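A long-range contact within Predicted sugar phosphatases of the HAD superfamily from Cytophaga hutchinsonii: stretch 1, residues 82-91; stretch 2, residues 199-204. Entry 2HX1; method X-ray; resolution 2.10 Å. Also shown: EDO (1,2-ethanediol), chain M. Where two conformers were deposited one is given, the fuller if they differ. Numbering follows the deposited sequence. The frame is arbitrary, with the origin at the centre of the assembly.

Stretch 1, residues 82-91: SSGMITKEYI
Stretch 2, residues 199-204: FIRFGK

Stretch 1 is helical through Ile91, and the helix continues later in the chain. Stretch 2 is a strand that ends at Phe202, followed by Gly203 and Lys204 in loop or turn. The two axes approach to 8.9 Å, and their N-to-C directions make an angle of 131°, so they run closer to antiparallel than to parallel. The nearest CA atoms across the stretches are Ser83 CA and Gly203 CA, 5.0 Å apart. The contact buries 326 Å², both sides summed.

The helix backbone is regular, with phi from -55° to -69° and psi from -21° to -50° over Ser83 to Ile91. Ser82 precedes it in an extended conformation (-125/151) and is the N-cap. Its chi1 is t (158°), and its OG accepts from Gly84 N at 3.2 Å. Met85 N to Ser82 O is 3.0 Å. Ile86 N to Ser83 O, 2.9 Å, is weak. The i to i+4 bonds then follow: Thr87 N to Ser83 O 3.2 Å, Lys88 N to Gly84 O 3.0 Å, Glu89 N to Met85 O 3.1 Å, Tyr90 N to Ile86 O 2.9 Å and Ile91 N to Thr87 O 2.9 Å. In the strand, Ile200 (-75/121), Arg201 (-108/128) and Phe202 (-111/143) are extended. Ile200 and Phe202 point their CA-to-CB bonds toward the helix, while the side chain of Arg201 between them is out of reach.

Apolar packing centres on Phe202, which has the largest covered area, 124 Å². Its rotamer is m (-70°) with chi2 -53°. The CA-to-CB bond of Ile86 (chi1 m, chi2 t) points toward stretch 2. Ile86 CG2 sits over one face of the Phe202 ring, 3.6 Å from the centroid and 20° off the normal, a CH-pi contact. The closest pair is Ile86 CG2 to Phe202 CD1, 3.3 Å.

Tyr90 (t, chi2 -84°) forms an oblique aromatic pair with Phe202. The centroids are 5.5 Å apart and the planes meet at 53°. Tyr90 CD2 lies 3.6 Å from Phe202 CZ, at the edge of the Phe202 ring. Tyr90 also reaches Ile200 (chi1 m, chi2 144°, between wells): Tyr90 OH to Ile200 CD1 is 3.9 Å and Tyr90 CZ to Ile200 CD1 is 4.2 Å.

One polar atom touches the Phe202 ring. The CA-to-CB bond of Thr87, chi1 m, points sideways. Its hydroxyl oxygen OG1 makes a van der Waals contact with Phe202 CD2 at 3.5 Å, oblique to the ring.

Side chains of stretch 1 also touch the backbone of stretch 2. The CA-to-CB bond of Ser83, chi1 p, points toward stretch 2, with Ser83 CB 3.7 Å from Phe202 O and 3.9 Å from Gly203 CA. Ile86 CD1 is 4.1 Å from Gly203 N. Gly203 (114/-175) suits this site: an ideal CB would lie 3.2 Å from Ser83 CB and would be jammed against the carbonyl O of Phe202.

No hydrogen bond crosses between the stretches, so the contact rests on packing. The 1,2-ethanediol, probably from the crystallisation liquor, donates from its O1 to Phe199 O at 2.7 Å.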

# COMPACT_ATOMS: atom_id res chain seq x y z
N SER A 82 -27.50 2.49 -11.15
CA SER A 82 -26.57 1.48 -10.70
C SER A 82 -25.28 1.57 -11.49
O SER A 82 -25.30 1.91 -12.67
CB SER A 82 -27.26 0.14 -10.99
OG SER A 82 -26.36 -0.93 -11.08
N SER A 83 -24.17 1.16 -10.87
CA SER A 83 -22.88 1.25 -11.56
C SER A 83 -22.81 0.25 -12.72
O SER A 83 -22.04 0.45 -13.66
CB SER A 83 -21.72 1.08 -10.60
OG SER A 83 -21.68 -0.22 -10.08
N GLY A 84 -23.65 -0.78 -12.69
CA GLY A 84 -23.75 -1.69 -13.83
C GLY A 84 -24.13 -1.01 -15.13
O GLY A 84 -23.75 -1.47 -16.22
N MSE A 85 -24.84 0.11 -15.03
CA MSE A 85 -25.19 0.89 -16.22
C MSE A 85 -23.94 1.50 -16.86
O MSE A 85 -23.83 1.59 -18.09
CB MSE A 85 -26.19 1.98 -15.86
CG MSE A 85 -27.56 1.39 -15.46
SE MSE A 85 -28.66 2.59 -14.38
CE MSE A 85 -28.61 4.22 -15.55
N ILE A 86 -22.98 1.92 -16.02
CA ILE A 86 -21.76 2.49 -16.52
C ILE A 86 -20.94 1.41 -17.22
O ILE A 86 -20.43 1.63 -18.33
CB ILE A 86 -20.86 3.09 -15.41
CG1 ILE A 86 -21.60 4.16 -14.61
CG2 ILE A 86 -19.60 3.68 -16.06
CD1 ILE A 86 -20.84 4.58 -13.37
N THR A 87 -20.83 0.26 -16.58
CA THR A 87 -20.11 -0.87 -17.15
C THR A 87 -20.64 -1.22 -18.54
O THR A 87 -19.88 -1.40 -19.46
CB THR A 87 -20.26 -2.09 -16.27
OG1 THR A 87 -19.66 -1.83 -15.00
CG2 THR A 87 -19.60 -3.30 -16.90
N LYS A 88 -21.96 -1.35 -18.64
CA LYS A 88 -22.63 -1.67 -19.89
C LYS A 88 -22.26 -0.68 -20.97
O LYS A 88 -21.94 -1.08 -22.08
CB LYS A 88 -24.15 -1.67 -19.69
CG LYS A 88 -24.96 -2.24 -20.86
CD LYS A 88 -26.26 -2.88 -20.34
CE LYS A 88 -27.13 -3.49 -21.46
NZ LYS A 88 -26.46 -4.61 -22.20
N GLU A 89 -22.33 0.62 -20.66
CA GLU A 89 -22.02 1.65 -21.65
C GLU A 89 -20.56 1.63 -22.04
O GLU A 89 -20.22 1.95 -23.19
CB GLU A 89 -22.36 3.06 -21.13
CG GLU A 89 -23.86 3.32 -20.92
N TYR A 90 -19.69 1.27 -21.09
CA TYR A 90 -18.25 1.18 -21.35
C TYR A 90 -17.93 0.04 -22.29
O TYR A 90 -17.16 0.23 -23.22
CB TYR A 90 -17.45 1.04 -20.05
CG TYR A 90 -15.96 1.17 -20.26
CD1 TYR A 90 -15.18 0.08 -20.66
CD2 TYR A 90 -15.32 2.38 -20.06
CE1 TYR A 90 -13.80 0.20 -20.86
CE2 TYR A 90 -13.96 2.52 -20.29
CZ TYR A 90 -13.21 1.42 -20.68
OH TYR A 90 -11.85 1.55 -20.85
N ILE A 91 -18.53 -1.12 -22.06
CA ILE A 91 -18.38 -2.27 -22.94
C ILE A 91 -18.88 -1.96 -24.34
O ILE A 91 -18.18 -2.23 -25.32
CB ILE A 91 -19.11 -3.50 -22.39
CG1 ILE A 91 -18.39 -4.00 -21.14
CG2 ILE A 91 -19.17 -4.62 -23.43
CD1 ILE A 91 -19.20 -5.03 -20.37
N PHE A 199 -7.72 -2.79 -12.04
CA PHE A 199 -9.15 -2.68 -12.33
C PHE A 199 -9.59 -1.25 -12.51
O PHE A 199 -9.18 -0.36 -11.77
CB PHE A 199 -10.01 -3.37 -11.27
CG PHE A 199 -9.99 -4.85 -11.39
CD1 PHE A 199 -8.89 -5.58 -10.94
CD2 PHE A 199 -11.02 -5.52 -11.99
CE1 PHE A 199 -8.84 -6.96 -11.08
CE2 PHE A 199 -10.98 -6.92 -12.15
CZ PHE A 199 -9.90 -7.63 -11.70
N ILE A 200 -10.35 -1.05 -13.58
CA ILE A 200 -11.20 0.13 -13.73
C ILE A 200 -12.38 -0.09 -12.82
O ILE A 200 -13.11 -1.09 -12.94
CB ILE A 200 -11.74 0.29 -15.17
CG1 ILE A 200 -10.60 0.44 -16.20
CG2 ILE A 200 -12.66 1.53 -15.22
CD1 ILE A 200 -10.86 -0.23 -17.55
N ARG A 201 -12.56 0.83 -11.88
CA ARG A 201 -13.65 0.75 -10.92
C ARG A 201 -14.73 1.79 -11.20
O ARG A 201 -14.43 2.96 -11.32
CB ARG A 201 -13.06 0.95 -9.52
CG ARG A 201 -12.33 -0.31 -9.00
CD ARG A 201 -11.54 -0.05 -7.76
NE ARG A 201 -10.88 -1.27 -7.30
CZ ARG A 201 -11.35 -2.11 -6.38
NH1 ARG A 201 -12.53 -1.90 -5.78
NH2 ARG A 201 -10.64 -3.19 -6.05
N PHE A 202 -15.98 1.36 -11.29
CA PHE A 202 -17.10 2.26 -11.59
C PHE A 202 -17.97 2.40 -10.37
O PHE A 202 -18.16 1.43 -9.61
CB PHE A 202 -17.95 1.73 -12.74
CG PHE A 202 -17.24 1.78 -14.10
CD1 PHE A 202 -16.69 2.96 -14.58
CD2 PHE A 202 -17.18 0.65 -14.90
CE1 PHE A 202 -16.08 3.02 -15.83
CE2 PHE A 202 -16.57 0.71 -16.16
CZ PHE A 202 -16.02 1.89 -16.61
N GLY A 203 -18.49 3.60 -10.19
CA GLY A 203 -19.44 3.88 -9.14
C GLY A 203 -18.86 4.83 -8.13
O GLY A 203 -17.72 5.29 -8.28
N LYS A 204 -19.64 5.06 -7.07
CA LYS A 204 -19.25 5.95 -5.99
C LYS A 204 -17.88 5.51 -5.47
O LYS A 204 -17.66 4.31 -5.33
CB LYS A 204 -20.28 5.91 -4.85
CG LYS A 204 -21.76 6.15 -5.29
CD LYS A 204 -22.74 5.88 -4.16
CE LYS A 204 -22.92 4.38 -3.88
NZ LYS A 204 -24.05 4.13 -2.98
C1 EDO M . -6.45 1.65 -13.24
O1 EDO M . -7.46 1.65 -12.22
C2 EDO M . -6.69 0.50 -14.21
O2 EDO M . -5.45 -0.17 -14.46